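Local coordinates for protein ethanolamine kinase Pv091845 (Plasmodium vivax, PDB 2QG7) that probably phosphorylates ethanolamine, the first step in making phosphatidylethanolamine from ethanolamine, at residues D[54-59]-D[74-79]; D[154-159]-D[219-224]; D[446-449]-D[453-456]. One frame throughout, in Å; residues are numbered along the deposited sequence.

Interaction 1: D[54-59]-D[74-79]; sequences ESNLRI and KKYVSN
Asn-56 sets its CB over one face of the Tyr-76 ring, with its amide plane only 6° from the plane of the ring. The methylene leads the approach: CB of Asn-56 is 3.6 Å from CZ of Tyr-76 and stands over the rim of the ring, not its middle. Measured to the ring centroid, CB of Asn-56 is 4.0 Å away and 25° off the normal, which meets the definition of a CH-pi contact. The amide, nearly parallel to the ring, is displaced beyond its CE2 side, OD1 of Asn-56 being 3.7 Å from CE2 of Tyr-76. In Asn-56 the CG is anti to the carbonyl carbon, chi1 -68°, which carries the amide outward past the ring and leaves CB alone over the face. The other face of the ring is covered within its own segment by CG of Lys-75, so the tyrosine is held between a methylene on each side. Leu-57 adds a smaller apolar touch, its CD2 lying 4.0 Å from CD1 of Tyr-76 in an oblique approach.

No hydrogen bond joins residues 54-59 to 74-79. The carbonyl oxygen of the Asn-56 amide instead accepts from the backbone N of Thr-53, a bond that fixes the amide from within its own turn. Ile-52 also packs on Tyr-76, while Leu-57 reaches Thr-86 of helix 84-98. The contact thus places the N-terminal turn against the end of helix 65-75, Tyr-76 being the first residue to leave helical geometry. With 150 Å² buried in all and no polar bond across, cohesion here probably rests on dispersion, through the CH-pi contact of Asn-56 and the apolar touch of Leu-57.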
loop_
_atom_site.group_PDB
_atom_site.type_symbol
_atom_site.label_atom_id
_atom_site.label_comp_id
_atom_site.label_asym_id
_atom_site.label_seq_id
_atom_site.Cartn_x
_atom_site.Cartn_y
_atom_site.Cartn_z
ATOM N N GLU D 54 -22.039 -29.302 -6.400
ATOM C CA GLU D 54 -22.237 -30.271 -7.460
ATOM C C GLU D 54 -23.578 -31.024 -7.338
ATOM O O GLU D 54 -24.211 -31.361 -8.358
ATOM C CB GLU D 54 -21.079 -31.257 -7.470
ATOM C CG GLU D 54 -21.090 -32.209 -8.676
ATOM C CD GLU D 54 -20.032 -33.304 -8.598
ATOM O OE1 GLU D 54 -20.227 -34.332 -9.295
ATOM O OE2 GLU D 54 -19.011 -33.146 -7.865
ATOM N N SER D 55 -23.999 -31.285 -6.093
ATOM C CA SER D 55 -25.290 -31.915 -5.817
ATOM C C SER D 55 -26.463 -30.939 -5.972
ATOM O O SER D 55 -27.588 -31.376 -6.236
ATOM C CB SER D 55 -25.303 -32.530 -4.414
ATOM O OG SER D 55 -24.463 -33.695 -4.349
ATOM N N ASN D 56 -26.215 -29.631 -5.793
ATOM C CA ASN D 56 -27.217 -28.629 -6.151
ATOM C C ASN D 56 -27.608 -28.759 -7.619
ATOM O O ASN D 56 -28.797 -28.674 -7.964
ATOM C CB ASN D 56 -26.738 -27.198 -5.888
ATOM C CG ASN D 56 -26.572 -26.867 -4.403
ATOM O OD1 ASN D 56 -25.901 -25.883 -4.067
ATOM N ND2 ASN D 56 -27.188 -27.660 -3.513
ATOM N N LEU D 57 -26.608 -28.984 -8.473
ATOM C CA LEU D 57 -26.791 -28.960 -9.939
ATOM C C LEU D 57 -27.002 -30.338 -10.579
ATOM O O LEU D 57 -26.947 -30.490 -11.800
ATOM C CB LEU D 57 -25.603 -28.229 -10.623
ATOM C CG LEU D 57 -25.246 -26.793 -10.207
ATOM C CD1 LEU D 57 -24.000 -26.315 -10.913
ATOM C CD2 LEU D 57 -26.417 -25.803 -10.419
ATOM N N ARG D 58 -27.263 -31.341 -9.750
ATOM C CA ARG D 58 -27.359 -32.713 -10.217
ATOM C C ARG D 58 -28.684 -32.953 -10.939
ATOM O O ARG D 58 -29.753 -32.572 -10.456
ATOM C CB ARG D 58 -27.176 -33.674 -9.030
ATOM C CG ARG D 58 -26.557 -34.995 -9.419
ATOM C CD ARG D 58 -25.711 -35.578 -8.298
ATOM N NE ARG D 58 -24.600 -36.362 -8.859
ATOM C CZ ARG D 58 -23.415 -36.525 -8.272
ATOM N NH1 ARG D 58 -22.480 -37.239 -8.897
ATOM N NH2 ARG D 58 -23.155 -35.979 -7.075
ATOM N N ILE D 59 -28.603 -33.574 -12.108
ATOM C CA ILE D 59 -29.789 -33.993 -12.849
ATOM C C ILE D 59 -29.879 -35.541 -12.824
ATOM O O ILE D 59 -28.994 -36.243 -13.339
ATOM C CB ILE D 59 -29.792 -33.433 -14.300
ATOM C CG1 ILE D 59 -29.888 -31.916 -14.277
ATOM C CG2 ILE D 59 -30.967 -34.002 -15.126
ATOM C CD1 ILE D 59 -29.646 -31.275 -15.612
ATOM N N LYS D 74 -32.054 -20.957 -13.003
ATOM C CA LYS D 74 -32.891 -19.917 -12.397
ATOM C C LYS D 74 -32.797 -19.952 -10.877
ATOM O O LYS D 74 -32.930 -18.919 -10.221
ATOM C CB LYS D 74 -34.356 -20.099 -12.810
ATOM C CG LYS D 74 -34.607 -20.015 -14.305
ATOM C CD LYS D 74 -34.748 -18.549 -14.774
ATOM C CE LYS D 74 -34.580 -18.538 -16.336
ATOM N NZ LYS D 74 -34.686 -17.095 -16.772
ATOM N N LYS D 75 -32.570 -21.138 -10.318
ATOM C CA LYS D 75 -32.463 -21.269 -8.868
ATOM C C LYS D 75 -31.101 -20.865 -8.295
ATOM O O LYS D 75 -31.040 -20.395 -7.160
ATOM C CB LYS D 75 -32.860 -22.680 -8.406
ATOM C CG LYS D 75 -32.958 -22.840 -6.842
ATOM C CD LYS D 75 -33.897 -23.984 -6.454
ATOM C CE LYS D 75 -33.168 -25.306 -6.379
ATOM N NZ LYS D 75 -34.063 -26.372 -5.815
ATOM N N TYR D 76 -30.024 -21.050 -9.069
ATOM C CA TYR D 76 -28.652 -20.809 -8.579
ATOM C C TYR D 76 -27.953 -19.726 -9.371
ATOM O O TYR D 76 -27.229 -19.997 -10.326
ATOM C CB TYR D 76 -27.828 -22.112 -8.554
ATOM C CG TYR D 76 -28.437 -23.151 -7.634
ATOM C CD1 TYR D 76 -29.213 -24.177 -8.147
ATOM C CD2 TYR D 76 -28.275 -23.071 -6.245
ATOM C CE1 TYR D 76 -29.804 -25.112 -7.316
ATOM C CE2 TYR D 76 -28.862 -24.008 -5.392
ATOM C CZ TYR D 76 -29.629 -25.028 -5.940
ATOM O OH TYR D 76 -30.234 -25.967 -5.128
ATOM N N VAL D 77 -28.160 -18.488 -8.940
ATOM C CA VAL D 77 -27.798 -17.308 -9.733
ATOM C C VAL D 77 -26.700 -16.496 -9.059
ATOM O O VAL D 77 -26.352 -15.409 -9.526
ATOM C CB VAL D 77 -29.054 -16.409 -10.015
ATOM C CG1 VAL D 77 -29.990 -17.091 -10.999
ATOM C CG2 VAL D 77 -29.830 -16.114 -8.722
ATOM N N SER D 78 -26.156 -17.030 -7.965
ATOM C CA SER D 78 -25.179 -16.313 -7.148
ATOM C C SER D 78 -23.792 -16.293 -7.793
ATOM O O SER D 78 -22.974 -15.406 -7.503
ATOM C CB SER D 78 -25.110 -16.892 -5.723
ATOM O OG SER D 78 -24.580 -18.219 -5.723
ATOM N N ASN D 79 -23.555 -17.265 -8.674
ATOM C CA ASN D 79 -22.270 -17.459 -9.367
ATOM C C ASN D 79 -21.087 -17.745 -8.438
ATOM O O ASN D 79 -19.925 -17.658 -8.856
ATOM C CB ASN D 79 -21.965 -16.320 -10.352
ATOM C CG ASN D 79 -23.014 -16.200 -11.457
ATOM O OD1 ASN D 79 -23.543 -17.206 -11.959
ATOM N ND2 ASN D 79 -23.317 -14.962 -11.837
#

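Interaction 2: D[154-159]-D[219-224]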
loop_
_atom_site.group_PDB
_atom_site.type_symbol
_atom_site.label_atom_id
_atom_site.label_comp_id
_atom_site.label_asym_id
_atom_site.label_seq_id
_atom_site.Cartn_x
_atom_site.Cartn_y
_atom_site.Cartn_z
ATOM N N GLU D 154 -25.534 -0.953 -19.587
ATOM C CA GLU D 154 -24.418 -1.684 -20.171
ATOM C C GLU D 154 -24.807 -2.389 -21.472
ATOM O O GLU D 154 -23.988 -2.538 -22.382
ATOM C CB GLU D 154 -23.841 -2.692 -19.179
ATOM C CG GLU D 154 -22.453 -3.145 -19.577
ATOM C CD GLU D 154 -22.050 -4.498 -19.021
ATOM O OE1 GLU D 154 -20.984 -5.004 -19.473
ATOM O OE2 GLU D 154 -22.770 -5.061 -18.145
ATOM N N LYS D 155 -26.078 -2.805 -21.530
ATOM C CA LYS D 155 -26.662 -3.552 -22.638
ATOM C C LYS D 155 -26.815 -2.672 -23.884
ATOM O O LYS D 155 -26.491 -3.097 -25.008
ATOM C CB LYS D 155 -28.008 -4.137 -22.202
ATOM C CG LYS D 155 -28.502 -5.289 -23.070
ATOM C CD LYS D 155 -29.733 -5.976 -22.506
ATOM C CE LYS D 155 -30.983 -5.163 -22.827
ATOM N NZ LYS D 155 -32.259 -5.801 -22.338
ATOM N N LYS D 156 -27.276 -1.445 -23.668
ATOM C CA LYS D 156 -27.422 -0.451 -24.722
ATOM C C LYS D 156 -26.090 -0.022 -25.340
ATOM O O LYS D 156 -25.962 0.017 -26.581
ATOM C CB LYS D 156 -28.164 0.758 -24.182
ATOM C CG LYS D 156 -29.605 0.474 -23.792
ATOM C CD LYS D 156 -30.356 1.757 -23.377
ATOM C CE LYS D 156 -31.764 1.440 -22.892
ATOM N NZ LYS D 156 -32.615 0.987 -24.035
ATOM N N ILE D 157 -25.120 0.302 -24.471
ATOM C CA ILE D 157 -23.753 0.645 -24.854
ATOM C C ILE D 157 -23.100 -0.459 -25.685
ATOM O O ILE D 157 -22.419 -0.178 -26.679
ATOM C CB ILE D 157 -22.865 0.958 -23.574
ATOM C CG1 ILE D 157 -23.431 2.127 -22.770
ATOM C CG2 ILE D 157 -21.406 1.211 -23.934
ATOM C CD1 ILE D 157 -23.306 3.460 -23.446
ATOM N N SER D 158 -23.305 -1.705 -25.257
ATOM C CA SER D 158 -22.739 -2.913 -25.877
ATOM C C SER D 158 -23.047 -3.068 -27.351
ATOM O O SER D 158 -22.173 -3.444 -28.136
ATOM C CB SER D 158 -23.281 -4.150 -25.162
ATOM O OG SER D 158 -22.602 -4.301 -23.921
ATOM N N CYS D 159 -24.292 -2.778 -27.725
ATOM C CA CYS D 159 -24.688 -2.908 -29.125
ATOM C C CYS D 159 -24.183 -1.739 -29.963
ATOM O O CYS D 159 -23.723 -1.965 -31.083
ATOM C CB CYS D 159 -26.210 -3.127 -29.298
ATOM S SG CYS D 159 -27.224 -1.622 -29.030
ATOM N N TYR D 219 -28.952 9.078 -26.167
ATOM C CA TYR D 219 -28.538 9.824 -24.999
ATOM C C TYR D 219 -29.648 9.855 -23.970
ATOM O O TYR D 219 -29.370 9.817 -22.774
ATOM C CB TYR D 219 -28.152 11.248 -25.367
ATOM C CG TYR D 219 -26.845 11.687 -24.765
ATOM C CD1 TYR D 219 -25.798 12.088 -25.580
ATOM C CD2 TYR D 219 -26.644 11.682 -23.389
ATOM C CE1 TYR D 219 -24.592 12.484 -25.042
ATOM C CE2 TYR D 219 -25.439 12.074 -22.845
ATOM C CZ TYR D 219 -24.424 12.472 -23.679
ATOM O OH TYR D 219 -23.223 12.867 -23.173
ATOM N N LYS D 220 -30.894 9.927 -24.438
ATOM C CA LYS D 220 -32.066 9.920 -23.565
ATOM C C LYS D 220 -32.257 8.533 -22.940
ATOM O O LYS D 220 -32.618 8.417 -21.759
ATOM C CB LYS D 220 -33.322 10.351 -24.351
ATOM C CG LYS D 220 -34.611 10.547 -23.512
ATOM C CD LYS D 220 -34.735 11.970 -22.931
ATOM C CE LYS D 220 -35.757 12.031 -21.756
ATOM N NZ LYS D 220 -35.210 11.503 -20.437
ATOM N N GLU D 221 -32.002 7.493 -23.740
ATOM C CA GLU D 221 -32.104 6.093 -23.294
ATOM C C GLU D 221 -31.134 5.790 -22.161
ATOM O O GLU D 221 -31.437 5.000 -21.274
ATOM C CB GLU D 221 -31.820 5.129 -24.445
ATOM C CG GLU D 221 -32.933 4.988 -25.449
ATOM C CD GLU D 221 -32.633 3.930 -26.507
ATOM O OE1 GLU D 221 -31.429 3.646 -26.777
ATOM O OE2 GLU D 221 -33.611 3.382 -27.069
ATOM N N LEU D 222 -29.964 6.421 -22.217
ATOM C CA LEU D 222 -28.919 6.252 -21.207
ATOM C C LEU D 222 -29.209 7.068 -19.944
ATOM O O LEU D 222 -28.925 6.606 -18.825
ATOM C CB LEU D 222 -27.552 6.618 -21.792
ATOM C CG LEU D 222 -27.107 5.832 -23.026
ATOM C CD1 LEU D 222 -25.862 6.458 -23.626
ATOM C CD2 LEU D 222 -26.893 4.360 -22.704
ATOM N N GLN D 223 -29.772 8.273 -20.143
ATOM C CA GLN D 223 -30.217 9.142 -19.042
ATOM C C GLN D 223 -31.323 8.499 -18.192
ATOM O O GLN D 223 -31.273 8.585 -16.965
ATOM C CB GLN D 223 -30.712 10.494 -19.573
ATOM C CG GLN D 223 -29.628 11.482 -19.997
ATOM C CD GLN D 223 -30.204 12.697 -20.736
ATOM O OE1 GLN D 223 -31.472 12.839 -20.857
ATOM N NE2 GLN D 223 -29.277 13.574 -21.241
ATOM N N VAL D 224 -32.312 7.866 -18.837
ATOM C CA VAL D 224 -33.438 7.245 -18.110
ATOM C C VAL D 224 -33.062 5.995 -17.285
ATOM O O VAL D 224 -33.709 5.718 -16.268
ATOM C CB VAL D 224 -34.709 6.957 -19.024
ATOM C CG1 VAL D 224 -35.271 8.264 -19.627
ATOM C CG2 VAL D 224 -34.410 5.920 -20.116
#
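Ile-157 and Leu-222 form the apolar side of this helix pair, meeting through their terminal methyls: CD1 of Ile-157 is 3.8 Å from CD2 of Leu-222. The two side chains cross at about a right angle, and the same leucine CD2 also lies 4.1 Å from CB of Lys-156. Beyond CB, the lysine runs out over helix 216-226, where its CD packs 3.8 Å from CB of Glu-221. Lys-156 is extended as far as CE and bends at the last torsion, chi4 -70°, which brings the ammonium group alongside the glutamate carboxylate. The resulting salt bridge is long, with NZ of Lys-156 4.0 Å from OE2 of Glu-221.

The axes of segments 154-159 and 219-224 approach to 10.4 Å and run nearly antiparallel, at 156°, which leaves the junction to side chains. One layer farther out, Ile-157 rests on Leu-292 of strand 290-293 and Leu-222 on Pro-357 of strand 356-359, so both helices pack on the same two-stranded sheet. Helix 151-163, which follows strand 136-141, probably takes a position like that of the C helix of protein kinases, and the contact joins it to helix 216-226. On it, Glu-154 makes salt bridges with Arg-151 and Arg-178, and its carbonyl oxygen takes bonds from N and OG of Ser-158.

Buried methyls on one side and an aliphatic lysine chain on the other probably supply most of the adhesion. At its length, the charge pair probably contributes a modest electrostatic attraction, without the directionality of a hydrogen bond.

Interaction 3: D[446-449]-D[453-456]; sequences LTAS and IFRS
Helix 438-448 gives way to a short bend and then helix 452-455, the chain changing direction without doubling back, so that the CA atoms of Ser-449 and Phe-454 are 6.7 Å apart and the carbonyl groups of Ala-448 and Ser-449 are turned toward the following residues. Phe-454 directs its CB at residues 446-449, and its ring lies beside Ala-448. The methyl CB of Ala-448 is 4.1 Å from CE1 of Phe-454, while the backbone O of Ala-448 comes to 3.3 Å from CD1 of the same ring, approaching obliquely.

The directional link is made by Arg-455, whose NE donates to the carbonyl O of Ser-449 at 2.9 Å. The backbone O of Ser-449, near the end of helix 438-448, thus takes a bond from a side chain. The acceptor is well used, since the donor lies in the carbonyl plane with a C=O...N angle of 149°. The donor is less well aimed: the N-H...O angle is 136°, and the oxygen sits 30° out of the guanidinium plane. A bend at chi2 brings the arginine chain alongside the carbonyl, with CD of Arg-455 3.6 Å from O of Ser-449.

The far end of Arg-455 crosses to the second subunit, where NH2 bonds to the backbone O of Phe-257 of that chain and the guanidinium makes a cation-pi contact with the Phe-257 ring, so the same residue takes part in both the C-terminal turn and the interface between the two subunits. Within its own chain, Phe-454 meets His-418 and Trp-378 edge-to-face. His-418 also touches Ala-448 and Ser-449, which seats both short segments against helix 413-430 in the helical C-terminal part of the fold.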
loop_
_atom_site.group_PDB
_atom_site.type_symbol
_atom_site.label_atom_id
_atom_site.label_comp_id
_atom_site.label_asym_id
_atom_site.label_seq_id
_atom_site.Cartn_x
_atom_site.Cartn_y
_atom_site.Cartn_z
ATOM N N LEU D 446 -7.419 6.957 -2.631
ATOM C CA LEU D 446 -7.818 8.172 -1.930
ATOM C C LEU D 446 -6.649 8.967 -1.400
ATOM O O LEU D 446 -6.733 10.182 -1.382
ATOM C CB LEU D 446 -8.764 7.875 -0.779
ATOM C CG LEU D 446 -10.219 7.552 -1.167
ATOM C CD1 LEU D 446 -11.100 7.393 0.088
ATOM C CD2 LEU D 446 -10.863 8.586 -2.142
ATOM N N THR D 447 -5.576 8.287 -0.963
ATOM C CA THR D 447 -4.328 8.911 -0.533
ATOM C C THR D 447 -3.687 9.632 -1.733
ATOM O O THR D 447 -3.187 10.753 -1.595
ATOM C CB THR D 447 -3.326 7.852 0.077
ATOM O OG1 THR D 447 -3.914 7.207 1.214
ATOM C CG2 THR D 447 -2.042 8.467 0.538
ATOM N N ALA D 448 -3.661 8.946 -2.889
ATOM C CA ALA D 448 -3.147 9.501 -4.145
ATOM C C ALA D 448 -3.850 10.784 -4.574
ATOM O O ALA D 448 -3.219 11.618 -5.195
ATOM C CB ALA D 448 -3.193 8.477 -5.246
ATOM N N SER D 449 -5.129 10.938 -4.247
ATOM C CA SER D 449 -5.856 12.135 -4.555
ATOM C C SER D 449 -5.405 13.339 -3.728
ATOM O O SER D 449 -5.593 14.481 -4.145
ATOM C CB SER D 449 -7.340 11.928 -4.370
ATOM O OG SER D 449 -7.666 11.829 -2.999
ATOM N N ILE D 453 2.377 14.997 -5.822
ATOM C CA ILE D 453 2.682 14.565 -7.175
ATOM C C ILE D 453 1.466 14.583 -8.097
ATOM O O ILE D 453 1.620 14.637 -9.307
ATOM C CB ILE D 453 3.349 13.152 -7.196
ATOM C CG1 ILE D 453 2.465 12.124 -6.466
ATOM C CG2 ILE D 453 4.791 13.209 -6.607
ATOM C CD1 ILE D 453 2.847 10.705 -6.747
ATOM N N PHE D 454 0.265 14.559 -7.544
ATOM C CA PHE D 454 -0.921 14.588 -8.355
ATOM C C PHE D 454 -1.643 15.904 -8.216
ATOM O O PHE D 454 -2.307 16.328 -9.158
ATOM C CB PHE D 454 -1.887 13.427 -8.026
ATOM C CG PHE D 454 -1.413 12.100 -8.521
ATOM C CD1 PHE D 454 -0.984 11.125 -7.632
ATOM C CD2 PHE D 454 -1.390 11.821 -9.892
ATOM C CE1 PHE D 454 -0.540 9.894 -8.096
ATOM C CE2 PHE D 454 -0.932 10.597 -10.375
ATOM C CZ PHE D 454 -0.505 9.637 -9.475
ATOM N N ARG D 455 -1.538 16.550 -7.056
ATOM C CA ARG D 455 -2.192 17.838 -6.841
ATOM C C ARG D 455 -1.468 18.990 -7.574
ATOM O O ARG D 455 -2.089 19.987 -7.907
ATOM C CB ARG D 455 -2.249 18.149 -5.342
ATOM C CG ARG D 455 -3.233 17.346 -4.544
ATOM C CD ARG D 455 -4.599 17.960 -4.617
ATOM N NE ARG D 455 -5.549 17.386 -3.678
ATOM C CZ ARG D 455 -5.817 17.876 -2.461
ATOM N NH1 ARG D 455 -6.703 17.286 -1.688
ATOM N NH2 ARG D 455 -5.193 18.952 -1.993
ATOM N N SER D 456 -0.163 18.862 -7.786
ATOM C CA SER D 456 0.622 19.905 -8.411
ATOM C C SER D 456 0.596 19.836 -9.945
ATOM O O SER D 456 1.300 20.597 -10.644
ATOM C CB SER D 456 2.062 19.841 -7.926
ATOM O OG SER D 456 2.679 18.651 -8.356
#

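In the fold
From the N terminus, interaction 1 closes first, folding the leading turn back on the end of helix 65-75 across 14 intervening residues. Interaction 2 opens only afterwards and spans 59 residues, a loop that includes strands 170-174 and 177-181 of the five-stranded sheet before it brings helix 216-226 to helix 151-163. Interaction 3 closes the shortest loop, three residues, joining the end of helix 438-448 to the C-terminal helix 452-455. The three follow in series, neither nesting nor crossing. The centres of interactions 1 and 3 are 46 Å apart, on opposite sides of the chain's centre.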